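Local coordinates for triosephosphate isomerase (Toxoplasma gondii, PDB 5UPR), which probably catalyses the interconversion of D-glyceraldehyde 3-phosphate and dihydroxyacetone phosphate in glycolysis and gluconeogenesis, as a homodimer, at residues T74-G79 against A127-L132; E104-F109 against E115-V120; E156-V161 against R203-Q208; Q163-P166 against A170-S173. All blocks are in the same frame, centred on the assembly; numbering follows the deposited sequence.

Contact 1: T74-G79 against A127-L132; sequences TQQAYG and ALNEGL
Q76 swings CG away from its own N (chi1 -179°) and then runs straight from its loop to the C-terminal end of helix 117-129, while E130 bends at chi2 (-69°) to bring its carboxylate beside the incoming amide. That amide is gripped at both polar atoms. NE2 of Q76 donates to OE2 of E130 over 2.7 Å in a nearly straight bond that reaches the carboxylate on its anti side; the two flat groups are turned 70° apart. OE1 of Q76 accepts from ND2 of N129 at 3.1 Å, the donor standing tilted from the carbonyl plane. Glutamine suits this place because one amide can donate and accept at once, and the two partners fix its rotation. N129 is oriented in turn by R125, whose NE bonds to its OD1, so that ND2 is presented to the loop. Carbon contacts accompany the polar ones, with CG of Q76 3.7 Å from CG of E130. Just beyond, G131 adopts a positive phi, a conformation glycine accepts readily, and L132 N returns to A127 O at 3.0 Å while G131 N bonds to L128 O. The loop also touches the second subunit, where Y78 packs on N19 of that chain. The contact thus ties a dimer-interface loop of the TIM barrel to a helix end closed by a Schellman motif.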
loop_
_atom_site.group_PDB
_atom_site.type_symbol
_atom_site.label_atom_id
_atom_site.label_comp_id
_atom_site.label_asym_id
_atom_site.label_seq_id
_atom_site.Cartn_x
_atom_site.Cartn_y
_atom_site.Cartn_z
ATOM N N THR A 74 -0.265 10.043 1.561
ATOM C CA THR A 74 -0.072 11.443 1.820
ATOM C C THR A 74 0.245 12.230 0.539
ATOM O O THR A 74 0.059 13.428 0.488
ATOM C CB THR A 74 1.091 11.732 2.795
ATOM O OG1 THR A 74 2.292 11.114 2.319
ATOM C CG2 THR A 74 0.790 11.210 4.117
ATOM N N GLN A 75 0.783 11.531 -0.450
ATOM C CA GLN A 75 1.206 12.153 -1.725
ATOM C C GLN A 75 -0.020 12.134 -2.627
ATOM O O GLN A 75 -0.538 11.054 -2.954
ATOM C CB GLN A 75 2.369 11.387 -2.335
ATOM C CG GLN A 75 3.508 11.162 -1.341
ATOM C CD GLN A 75 4.024 12.460 -0.766
ATOM O OE1 GLN A 75 4.663 13.215 -1.486
ATOM N NE2 GLN A 75 3.760 12.711 0.492
ATOM N N GLN A 76 -0.496 13.315 -3.001
ATOM C CA GLN A 76 -1.822 13.441 -3.553
ATOM C C GLN A 76 -1.977 12.992 -5.001
ATOM O O GLN A 76 -2.996 12.447 -5.365
ATOM C CB GLN A 76 -2.275 14.935 -3.451
ATOM C CG GLN A 76 -3.663 15.154 -3.988
ATOM C CD GLN A 76 -4.215 16.543 -3.703
ATOM O OE1 GLN A 76 -3.980 17.118 -2.631
ATOM N NE2 GLN A 76 -5.004 17.059 -4.648
ATOM N N ALA A 77 -0.971 13.217 -5.823
ATOM C CA ALA A 77 -1.098 13.110 -7.280
ATOM C C ALA A 77 -0.168 11.965 -7.795
ATOM O O ALA A 77 0.138 11.090 -7.045
ATOM C CB ALA A 77 -0.718 14.428 -7.912
ATOM N N TYR A 78 0.206 11.961 -9.061
ATOM C CA TYR A 78 1.160 10.973 -9.610
ATOM C C TYR A 78 2.604 11.520 -9.440
ATOM O O TYR A 78 2.851 12.715 -9.480
ATOM C CB TYR A 78 0.904 10.733 -11.121
ATOM C CG TYR A 78 -0.487 10.166 -11.429
ATOM C CD1 TYR A 78 -0.816 8.901 -11.014
ATOM C CD2 TYR A 78 -1.439 10.867 -12.159
ATOM C CE1 TYR A 78 -2.037 8.323 -11.316
ATOM C CE2 TYR A 78 -2.703 10.304 -12.469
ATOM C CZ TYR A 78 -3.013 9.051 -11.986
ATOM O OH TYR A 78 -4.207 8.394 -12.218
ATOM N N GLY A 79 3.538 10.610 -9.239
ATOM C CA GLY A 79 4.942 10.918 -9.214
ATOM C C GLY A 79 5.791 9.845 -8.574
ATOM O O GLY A 79 5.413 8.661 -8.536
ATOM N N ALA A 127 -7.158 12.997 -0.120
ATOM C CA ALA A 127 -8.219 12.144 -0.657
ATOM C C ALA A 127 -9.446 12.967 -1.058
ATOM O O ALA A 127 -10.003 12.829 -2.170
ATOM C CB ALA A 127 -8.572 11.081 0.355
ATOM N N LEU A 128 -9.885 13.827 -0.127
ATOM C CA LEU A 128 -11.051 14.685 -0.411
ATOM C C LEU A 128 -10.789 15.653 -1.539
ATOM O O LEU A 128 -11.673 15.872 -2.386
ATOM C CB LEU A 128 -11.451 15.433 0.863
ATOM C CG LEU A 128 -11.921 14.660 2.074
ATOM C CD1 LEU A 128 -12.102 15.626 3.254
ATOM C CD2 LEU A 128 -13.178 13.854 1.712
ATOM N N ASN A 129 -9.593 16.250 -1.580
ATOM C CA ASN A 129 -9.193 17.113 -2.721
ATOM C C ASN A 129 -9.342 16.395 -4.060
ATOM O O ASN A 129 -9.608 17.032 -5.020
ATOM C CB ASN A 129 -7.745 17.584 -2.659
ATOM C CG ASN A 129 -7.475 18.650 -1.592
ATOM O OD1 ASN A 129 -8.397 19.266 -0.996
ATOM N ND2 ASN A 129 -6.162 18.884 -1.358
ATOM N N GLU A 130 -9.123 15.086 -4.128
ATOM C CA GLU A 130 -9.256 14.354 -5.396
ATOM C C GLU A 130 -10.639 13.725 -5.598
ATOM O O GLU A 130 -10.777 12.858 -6.448
ATOM C CB GLU A 130 -8.178 13.280 -5.485
ATOM C CG GLU A 130 -6.779 13.844 -5.554
ATOM C CD GLU A 130 -6.441 14.563 -6.848
ATOM O OE1 GLU A 130 -7.041 14.269 -7.929
ATOM O OE2 GLU A 130 -5.540 15.412 -6.772
ATOM N N GLY A 131 -11.646 14.157 -4.842
ATOM C CA GLY A 131 -13.004 13.639 -5.045
ATOM C C GLY A 131 -13.336 12.259 -4.437
ATOM O O GLY A 131 -14.395 11.749 -4.714
ATOM N N LEU A 132 -12.482 11.723 -3.558
ATOM C CA LEU A 132 -12.822 10.473 -2.897
ATOM C C LEU A 132 -13.724 10.696 -1.707
ATOM O O LEU A 132 -13.753 11.802 -1.145
ATOM C CB LEU A 132 -11.561 9.711 -2.391
ATOM C CG LEU A 132 -10.608 9.240 -3.529
ATOM C CD1 LEU A 132 -9.338 8.723 -2.910
ATOM C CD2 LEU A 132 -11.297 8.142 -4.382
#

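Contact 2: E104-F109 against E115-V120; sequences ERRAGF and ESNQVV
R105 runs its whole side chain past the carboxylate of E115. Its CB lies 3.5 Å from E115 OE2, CG and CD pass the same oxygen a little farther off, and a bend at chi3 (62°) turns NE back toward it. There NE of R105 donates to OE2 of E115 at 2.8 Å, a salt bridge that meets the carboxylate on its syn side and is somewhat bent, the acceptor tilted from the guanidinium plane. NH2 is linked to OE2 through a water at the guanidinium edge, while NH1 leaves the contact for E84 of the second subunit. D71 also pairs with NE, and K123 with E115 OE2, so the charges form a network in which arginine's several donors are put to use. The backbone adds E115 N to R105 O at 3.0 Å, and a second water joins that carbonyl to OE2 of E115. R106, extended from CG to NE, lays one guanidinium face over V120 CG2, which lies 3.9 Å from its CZ; its NE bonds to G101 O and its NH2 to C137 O, and a water links NH1 to E115 O. Next to E115, S116 is an N-cap: its OG accepts from V119 N at 3.0 Å, as a short hydroxyl side chain can. The arrangement is a tight connection between helices 103-107 and 117-129 on the dimer-facing side of the TIM barrel.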
loop_
_atom_site.group_PDB
_atom_site.type_symbol
_atom_site.label_atom_id
_atom_site.label_comp_id
_atom_site.label_asym_id
_atom_site.label_seq_id
_atom_site.Cartn_x
_atom_site.Cartn_y
_atom_site.Cartn_z
ATOM N N GLU A 104 -4.610 -0.107 13.078
ATOM C CA GLU A 104 -3.444 -0.940 12.686
ATOM C C GLU A 104 -2.368 -0.078 11.967
ATOM O O GLU A 104 -1.177 -0.259 12.247
ATOM C CB GLU A 104 -3.873 -2.183 11.889
ATOM C CG GLU A 104 -4.734 -3.135 12.704
ATOM C CD GLU A 104 -5.703 -3.977 11.906
ATOM O OE1 GLU A 104 -5.623 -3.979 10.646
ATOM O OE2 GLU A 104 -6.531 -4.713 12.590
ATOM N N ARG A 105 -2.781 0.890 11.157
ATOM C CA ARG A 105 -1.849 1.772 10.435
ATOM C C ARG A 105 -1.369 2.904 11.349
ATOM O O ARG A 105 -0.246 3.353 11.167
ATOM C CB ARG A 105 -2.471 2.354 9.161
ATOM C CG ARG A 105 -2.944 1.279 8.154
ATOM C CD ARG A 105 -3.002 1.818 6.752
ATOM N NE ARG A 105 -1.664 2.258 6.276
ATOM C CZ ARG A 105 -0.658 1.453 5.892
ATOM N NH1 ARG A 105 -0.822 0.125 5.799
ATOM N NH2 ARG A 105 0.474 1.983 5.477
ATOM N N ARG A 106 -2.192 3.363 12.315
ATOM C CA ARG A 106 -1.723 4.333 13.302
ATOM C C ARG A 106 -0.627 3.704 14.178
ATOM O O ARG A 106 0.350 4.397 14.522
ATOM C CB ARG A 106 -2.832 4.913 14.203
ATOM C CG ARG A 106 -3.841 5.782 13.447
ATOM C CD ARG A 106 -5.085 6.116 14.317
ATOM N NE ARG A 106 -6.071 6.951 13.687
ATOM C CZ ARG A 106 -6.145 8.311 13.719
ATOM N NH1 ARG A 106 -5.220 9.049 14.271
ATOM N NH2 ARG A 106 -7.165 8.918 13.155
ATOM N N ALA A 107 -0.720 2.415 14.477
ATOM C CA ALA A 107 0.283 1.771 15.328
ATOM C C ALA A 107 1.569 1.450 14.561
ATOM O O ALA A 107 2.652 1.443 15.128
ATOM C CB ALA A 107 -0.247 0.479 15.971
ATOM N N GLY A 108 1.443 1.140 13.287
ATOM C CA GLY A 108 2.582 0.824 12.451
ATOM C C GLY A 108 2.917 -0.670 12.520
ATOM O O GLY A 108 2.365 -1.396 13.291
ATOM N N PHE A 109 3.820 -1.086 11.650
ATOM C CA PHE A 109 4.165 -2.463 11.386
ATOM C C PHE A 109 5.647 -2.747 11.436
ATOM O O PHE A 109 6.490 -2.082 10.741
ATOM C CB PHE A 109 3.663 -2.835 9.989
ATOM C CG PHE A 109 2.180 -2.568 9.757
ATOM C CD1 PHE A 109 1.205 -3.424 10.295
ATOM C CD2 PHE A 109 1.764 -1.438 9.068
ATOM C CE1 PHE A 109 -0.146 -3.177 10.062
ATOM C CE2 PHE A 109 0.453 -1.183 8.852
ATOM C CZ PHE A 109 -0.540 -2.068 9.357
ATOM N N GLU A 115 1.248 5.978 11.499
ATOM C CA GLU A 115 0.715 7.279 11.052
ATOM C C GLU A 115 0.206 8.062 12.249
ATOM O O GLU A 115 -0.724 7.624 12.926
ATOM C CB GLU A 115 -0.470 7.004 10.090
ATOM C CG GLU A 115 -0.086 6.210 8.869
ATOM C CD GLU A 115 -1.235 5.702 8.012
ATOM O OE1 GLU A 115 -2.442 6.102 8.171
ATOM O OE2 GLU A 115 -0.879 4.777 7.215
ATOM N N SER A 116 0.774 9.242 12.479
ATOM C CA SER A 116 0.291 10.156 13.501
ATOM C C SER A 116 -1.058 10.762 13.148
ATOM O O SER A 116 -1.545 10.634 11.981
ATOM C CB SER A 116 1.286 11.302 13.648
ATOM O OG SER A 116 1.273 12.133 12.482
ATOM N N ASN A 117 -1.673 11.450 14.127
ATOM C CA ASN A 117 -2.901 12.192 13.865
ATOM C C ASN A 117 -2.700 13.103 12.680
ATOM O O ASN A 117 -3.597 13.215 11.857
ATOM C CB ASN A 117 -3.276 13.060 15.075
ATOM C CG ASN A 117 -3.796 12.228 16.241
ATOM O OD1 ASN A 117 -4.068 11.026 16.104
ATOM N ND2 ASN A 117 -3.913 12.887 17.412
ATOM N N GLN A 118 -1.542 13.762 12.620
ATOM C CA GLN A 118 -1.237 14.727 11.548
ATOM C C GLN A 118 -1.097 14.074 10.154
ATOM O O GLN A 118 -1.582 14.585 9.166
ATOM C CB GLN A 118 0.050 15.539 11.900
ATOM C CG GLN A 118 -0.195 16.505 13.112
ATOM C CD GLN A 118 -0.457 15.819 14.494
ATOM O OE1 GLN A 118 0.124 14.724 14.841
ATOM N NE2 GLN A 118 -1.349 16.476 15.324
ATOM N N VAL A 119 -0.445 12.911 10.106
ATOM C CA VAL A 119 -0.305 12.148 8.852
ATOM C C VAL A 119 -1.643 11.642 8.339
ATOM O O VAL A 119 -1.952 11.776 7.112
ATOM C CB VAL A 119 0.738 11.024 9.006
ATOM C CG1 VAL A 119 0.653 10.022 7.856
ATOM C CG2 VAL A 119 2.137 11.625 9.148
ATOM N N VAL A 120 -2.475 11.135 9.261
ATOM C CA VAL A 120 -3.826 10.707 8.859
ATOM C C VAL A 120 -4.579 11.895 8.262
ATOM O O VAL A 120 -5.254 11.774 7.218
ATOM C CB VAL A 120 -4.601 10.063 10.044
ATOM C CG1 VAL A 120 -6.068 9.845 9.655
ATOM C CG2 VAL A 120 -3.927 8.783 10.540
HETATM O O HOH W 1 1.586 4.941 5.178
HETATM O O HOH W 2 1.034 2.875 8.695
HETATM O O HOH W 3 -2.448 8.176 14.964
HETATM O O HOH W 4 -6.434 11.762 13.233
#

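Contact 3: E156-V161 against R203-Q208; sequences EQLEAV and RNWLAQ
Two helices of the outer layer of the TIM barrel, 150-164 and 192-209, meet here through a CH-pi contact between L158 and W205. CB of L158 stands 3.5 Å from the centroid of the six-membered ring of W205 and only 5° off the ring normal, so a methylene hydrogen can point into the pi cloud. The leucine continues across the same indole, its CD1 coming within 3.9 Å of CE3 of W205, and the two side chains run antiparallel alongside one another. Across the two segments the closest CA atoms, of L158 and W205, are 8.4 Å apart, a distance tryptophan can span: a chi1 of -178° carries its long, flat ring as far as the other helix. It meets the backbone too, for CH2 of W205 is 3.5 Å from the carbonyl O of L158. The polar edge of the indole is served by water, which accepts from NE1 of W205 at 2.8 Å and donates to OE1 of E159 at 3.2 Å. The water thus bridges E159 and W205, and N of E159 also lies 3.6 Å from CZ2 of W205; the carboxylate has R162 as its salt-bridge partner. Toward the barrel wall L158 also touches I138 of strand 133-138. On the other helix, L206, next to W205, packs on W171 in the loop ahead of strand 174-178 and on A215 of helix 212-217.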
loop_
_atom_site.group_PDB
_atom_site.type_symbol
_atom_site.label_atom_id
_atom_site.label_comp_id
_atom_site.label_asym_id
_atom_site.label_seq_id
_atom_site.Cartn_x
_atom_site.Cartn_y
_atom_site.Cartn_z
ATOM N N GLU A 156 -8.988 15.067 19.995
ATOM C CA GLU A 156 -7.609 15.323 19.471
ATOM C C GLU A 156 -7.466 14.674 18.067
ATOM O O GLU A 156 -6.925 15.296 17.135
ATOM C CB GLU A 156 -6.529 14.698 20.376
ATOM C CG GLU A 156 -6.285 15.315 21.713
ATOM C CD GLU A 156 -5.324 14.451 22.608
ATOM O OE1 GLU A 156 -4.779 13.369 22.180
ATOM O OE2 GLU A 156 -5.125 14.836 23.824
ATOM N N GLN A 157 -7.952 13.440 17.913
ATOM C CA GLN A 157 -7.874 12.772 16.626
ATOM C C GLN A 157 -8.665 13.483 15.528
ATOM O O GLN A 157 -8.203 13.688 14.413
ATOM C CB GLN A 157 -8.364 11.311 16.751
ATOM C CG GLN A 157 -7.399 10.444 17.551
ATOM C CD GLN A 157 -7.840 9.017 17.598
ATOM O OE1 GLN A 157 -9.039 8.720 17.712
ATOM N NE2 GLN A 157 -6.898 8.075 17.418
ATOM N N LEU A 158 -9.873 13.899 15.871
ATOM C CA LEU A 158 -10.733 14.616 14.943
ATOM C C LEU A 158 -10.257 16.048 14.696
ATOM O O LEU A 158 -10.324 16.516 13.570
ATOM C CB LEU A 158 -12.142 14.581 15.469
ATOM C CG LEU A 158 -12.836 13.270 15.412
ATOM C CD1 LEU A 158 -14.065 13.189 16.312
ATOM C CD2 LEU A 158 -13.255 13.016 13.980
ATOM N N GLU A 159 -9.789 16.739 15.733
ATOM C CA GLU A 159 -9.271 18.129 15.590
ATOM C C GLU A 159 -8.062 18.182 14.596
ATOM O O GLU A 159 -7.989 19.111 13.841
ATOM C CB GLU A 159 -8.891 18.677 16.947
ATOM C CG GLU A 159 -8.104 19.994 17.005
ATOM C CD GLU A 159 -8.869 21.168 16.460
ATOM O OE1 GLU A 159 -10.114 21.088 16.224
ATOM O OE2 GLU A 159 -8.206 22.207 16.221
ATOM N N ALA A 160 -7.154 17.171 14.602
ATOM C CA ALA A 160 -6.097 17.145 13.647
ATOM C C ALA A 160 -6.653 17.117 12.208
ATOM O O ALA A 160 -6.165 17.780 11.323
ATOM C CB ALA A 160 -5.192 15.913 13.866
ATOM N N VAL A 161 -7.718 16.341 11.996
ATOM C CA VAL A 161 -8.365 16.284 10.697
ATOM C C VAL A 161 -9.008 17.602 10.324
ATOM O O VAL A 161 -8.859 18.076 9.200
ATOM C CB VAL A 161 -9.345 15.119 10.561
ATOM C CG1 VAL A 161 -9.982 15.110 9.150
ATOM C CG2 VAL A 161 -8.600 13.792 10.773
ATOM N N ARG A 203 -20.667 13.047 17.578
ATOM C CA ARG A 203 -21.607 13.948 16.856
ATOM C C ARG A 203 -21.649 15.347 17.492
ATOM O O ARG A 203 -21.708 16.314 16.774
ATOM C CB ARG A 203 -22.990 13.314 16.721
ATOM C CG ARG A 203 -23.860 13.922 15.622
ATOM C CD ARG A 203 -25.217 13.232 15.452
ATOM N NE ARG A 203 -25.061 11.778 15.211
ATOM C CZ ARG A 203 -24.653 11.216 14.080
ATOM N NH1 ARG A 203 -24.371 11.923 13.012
ATOM N NH2 ARG A 203 -24.523 9.893 14.024
ATOM N N ASN A 204 -21.523 15.441 18.806
ATOM C CA ASN A 204 -21.472 16.737 19.499
ATOM C C ASN A 204 -20.162 17.413 19.126
ATOM O O ASN A 204 -20.153 18.632 18.991
ATOM C CB ASN A 204 -21.572 16.661 21.035
ATOM C CG ASN A 204 -22.922 16.177 21.545
ATOM O OD1 ASN A 204 -23.938 16.235 20.843
ATOM N ND2 ASN A 204 -22.925 15.652 22.789
ATOM N N TRP A 205 -19.075 16.656 18.937
ATOM C CA TRP A 205 -17.833 17.250 18.483
ATOM C C TRP A 205 -18.023 17.875 17.098
ATOM O O TRP A 205 -17.583 19.018 16.887
ATOM C CB TRP A 205 -16.639 16.238 18.479
ATOM C CG TRP A 205 -15.347 16.905 18.057
ATOM C CD1 TRP A 205 -14.418 17.524 18.875
ATOM C CD2 TRP A 205 -14.890 17.109 16.717
ATOM N NE1 TRP A 205 -13.435 18.095 18.105
ATOM C CE2 TRP A 205 -13.672 17.819 16.784
ATOM C CE3 TRP A 205 -15.384 16.717 15.455
ATOM C CZ2 TRP A 205 -13.004 18.242 15.634
ATOM C CZ3 TRP A 205 -14.663 17.127 14.297
ATOM C CH2 TRP A 205 -13.488 17.826 14.417
ATOM N N LEU A 206 -18.648 17.129 16.137
ATOM C CA LEU A 206 -18.879 17.662 14.799
ATOM C C LEU A 206 -19.655 18.981 14.878
ATOM O O LEU A 206 -19.348 19.922 14.160
ATOM C CB LEU A 206 -19.594 16.675 13.908
ATOM C CG LEU A 206 -18.837 15.405 13.543
ATOM C CD1 LEU A 206 -19.795 14.354 12.961
ATOM C CD2 LEU A 206 -17.756 15.748 12.568
ATOM N N ALA A 207 -20.672 19.020 15.716
ATOM C CA ALA A 207 -21.542 20.174 15.820
ATOM C C ALA A 207 -20.820 21.429 16.304
ATOM O O ALA A 207 -21.116 22.473 15.843
ATOM C CB ALA A 207 -22.774 19.893 16.731
ATOM N N GLN A 208 -19.942 21.276 17.291
ATOM C CA GLN A 208 -19.183 22.409 17.918
ATOM C C GLN A 208 -17.989 22.818 17.059
ATOM O O GLN A 208 -17.738 23.980 16.945
ATOM C CB GLN A 208 -18.737 22.038 19.358
ATOM C CG GLN A 208 -17.444 22.628 19.983
ATOM C CD GLN A 208 -17.667 23.808 20.846
ATOM O OE1 GLN A 208 -18.592 23.794 21.696
ATOM N NE2 GLN A 208 -16.813 24.831 20.710
HETATM O O HOH W 5 -11.705 20.144 18.817
#

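Contact 4: Q163-P166 against A170-S173; sequences QAVP and AWKS
One hydrogen bond joins V165 to W171: NE1 of the indole donates to the carbonyl O of V165 at 3.0 Å, with an N-H...O angle of 174°. The bond is straight, the oxygen lying in the ring plane at the indole edge and the donor in the carbonyl plane. V165 is the first residue after helix 150-164 to leave helical angles, and its carbonyl is taken by the indole. Tryptophan is apt here, offering a single polar N-H to the carbonyl of a buried residue and an apolar ring that packs against neighbouring side chains. The apolar contacts gather on one branch of V165. Its CG1, which a chi1 of -165° directs toward the 170-173 segment, meets CB of A170 at 3.6 Å and also lies against the five-membered part of the indole, 4.0 Å from CD1 of W171. Alanine fits opposite the branched valine because a lone methyl is enough to meet CG1 at this distance. Among backbone bonds, a weak one from S173 N to A170 O, at 3.4 Å, lies within the 170-173 segment. The whole closes a short connection from helix 150-164 into strand 174-178. On one flank V165 and S173 rest on L128 of helix 117-129; W171 reaches instead to W205 and L206 of helix 192-209.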
loop_
_atom_site.group_PDB
_atom_site.type_symbol
_atom_site.label_atom_id
_atom_site.label_comp_id
_atom_site.label_asym_id
_atom_site.label_seq_id
_atom_site.Cartn_x
_atom_site.Cartn_y
_atom_site.Cartn_z
ATOM N N GLN A 163 -8.024 20.578 11.291
ATOM C CA GLN A 163 -6.949 21.556 10.959
ATOM C C GLN A 163 -6.526 21.427 9.519
ATOM O O GLN A 163 -6.276 22.405 8.871
ATOM C CB GLN A 163 -5.754 21.401 11.893
ATOM C CG GLN A 163 -6.081 21.904 13.273
ATOM C CD GLN A 163 -5.073 21.551 14.334
ATOM O OE1 GLN A 163 -4.265 20.596 14.214
ATOM N NE2 GLN A 163 -5.211 22.225 15.462
ATOM N N ALA A 164 -6.459 20.194 9.020
ATOM C CA ALA A 164 -6.135 19.921 7.626
ATOM C C ALA A 164 -7.321 20.102 6.664
ATOM O O ALA A 164 -7.109 20.335 5.480
ATOM C CB ALA A 164 -5.617 18.521 7.497
ATOM N N VAL A 165 -8.539 19.923 7.150
ATOM C CA VAL A 165 -9.748 20.112 6.369
ATOM C C VAL A 165 -10.663 21.119 7.131
ATOM O O VAL A 165 -11.686 20.720 7.730
ATOM C CB VAL A 165 -10.485 18.781 6.188
ATOM C CG1 VAL A 165 -11.505 18.938 5.073
ATOM C CG2 VAL A 165 -9.524 17.663 5.849
ATOM N N PRO A 166 -10.294 22.411 7.130
ATOM C CA PRO A 166 -11.107 23.375 7.842
ATOM C C PRO A 166 -12.430 23.752 7.119
ATOM O O PRO A 166 -13.281 24.363 7.725
ATOM C CB PRO A 166 -10.190 24.599 7.957
ATOM C CG PRO A 166 -9.244 24.493 6.757
ATOM C CD PRO A 166 -9.046 22.997 6.624
ATOM N N ALA A 170 -16.277 20.081 2.686
ATOM C CA ALA A 170 -15.510 18.898 2.339
ATOM C C ALA A 170 -15.952 17.652 3.146
ATOM O O ALA A 170 -15.848 16.500 2.661
ATOM C CB ALA A 170 -14.008 19.183 2.508
ATOM N N TRP A 171 -16.447 17.918 4.367
ATOM C CA TRP A 171 -16.870 16.884 5.274
ATOM C C TRP A 171 -18.108 16.103 4.797
ATOM O O TRP A 171 -18.418 15.039 5.393
ATOM C CB TRP A 171 -17.128 17.457 6.686
ATOM C CG TRP A 171 -15.850 17.776 7.391
ATOM C CD1 TRP A 171 -15.008 18.776 7.094
ATOM C CD2 TRP A 171 -15.290 17.078 8.495
ATOM N NE1 TRP A 171 -13.945 18.744 7.951
ATOM C CE2 TRP A 171 -14.092 17.715 8.821
ATOM C CE3 TRP A 171 -15.678 15.961 9.220
ATOM C CZ2 TRP A 171 -13.262 17.297 9.852
ATOM C CZ3 TRP A 171 -14.892 15.549 10.293
ATOM C CH2 TRP A 171 -13.664 16.182 10.567
ATOM N N LYS A 172 -18.798 16.584 3.736
ATOM C CA LYS A 172 -19.870 15.807 3.111
ATOM C C LYS A 172 -19.513 14.386 2.726
ATOM O O LYS A 172 -20.363 13.481 2.789
ATOM C CB LYS A 172 -20.462 16.527 1.914
ATOM C CG LYS A 172 -19.581 16.610 0.674
ATOM C CD LYS A 172 -20.118 17.769 -0.224
ATOM C CE LYS A 172 -19.873 17.736 -1.717
ATOM N NZ LYS A 172 -18.457 17.474 -1.891
ATOM N N SER A 173 -18.262 14.161 2.356
ATOM C CA SER A 173 -17.827 12.849 1.860
ATOM C C SER A 173 -17.015 12.073 2.895
ATOM O O SER A 173 -16.232 11.177 2.516
ATOM C CB SER A 173 -16.980 13.109 0.626
ATOM O OG SER A 173 -17.731 13.751 -0.376
#

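Helix 117-129 joins contacts 1 and 2: its capped start belongs to contact 2, its Schellman end to contact 1, and their centres are about 18 Å apart. Both contacts also touch the second subunit, which contacts 3 and 4 do not. Contact 4 is nested in the chain loop closed by contact 3; both use helix 150-164, and their centres are about 11 Å apart, with CD2 of L206 3.7 Å from CZ3 of W171. Between the pairs, CD1 of L128 lies 3.8 Å from CG1 of V165, and CB of N117 3.6 Å from CB of A160. Together they tie helices 103-107, 117-129, 150-164 and 192-209 and their loops around the barrel that probably carries the isomerase activity.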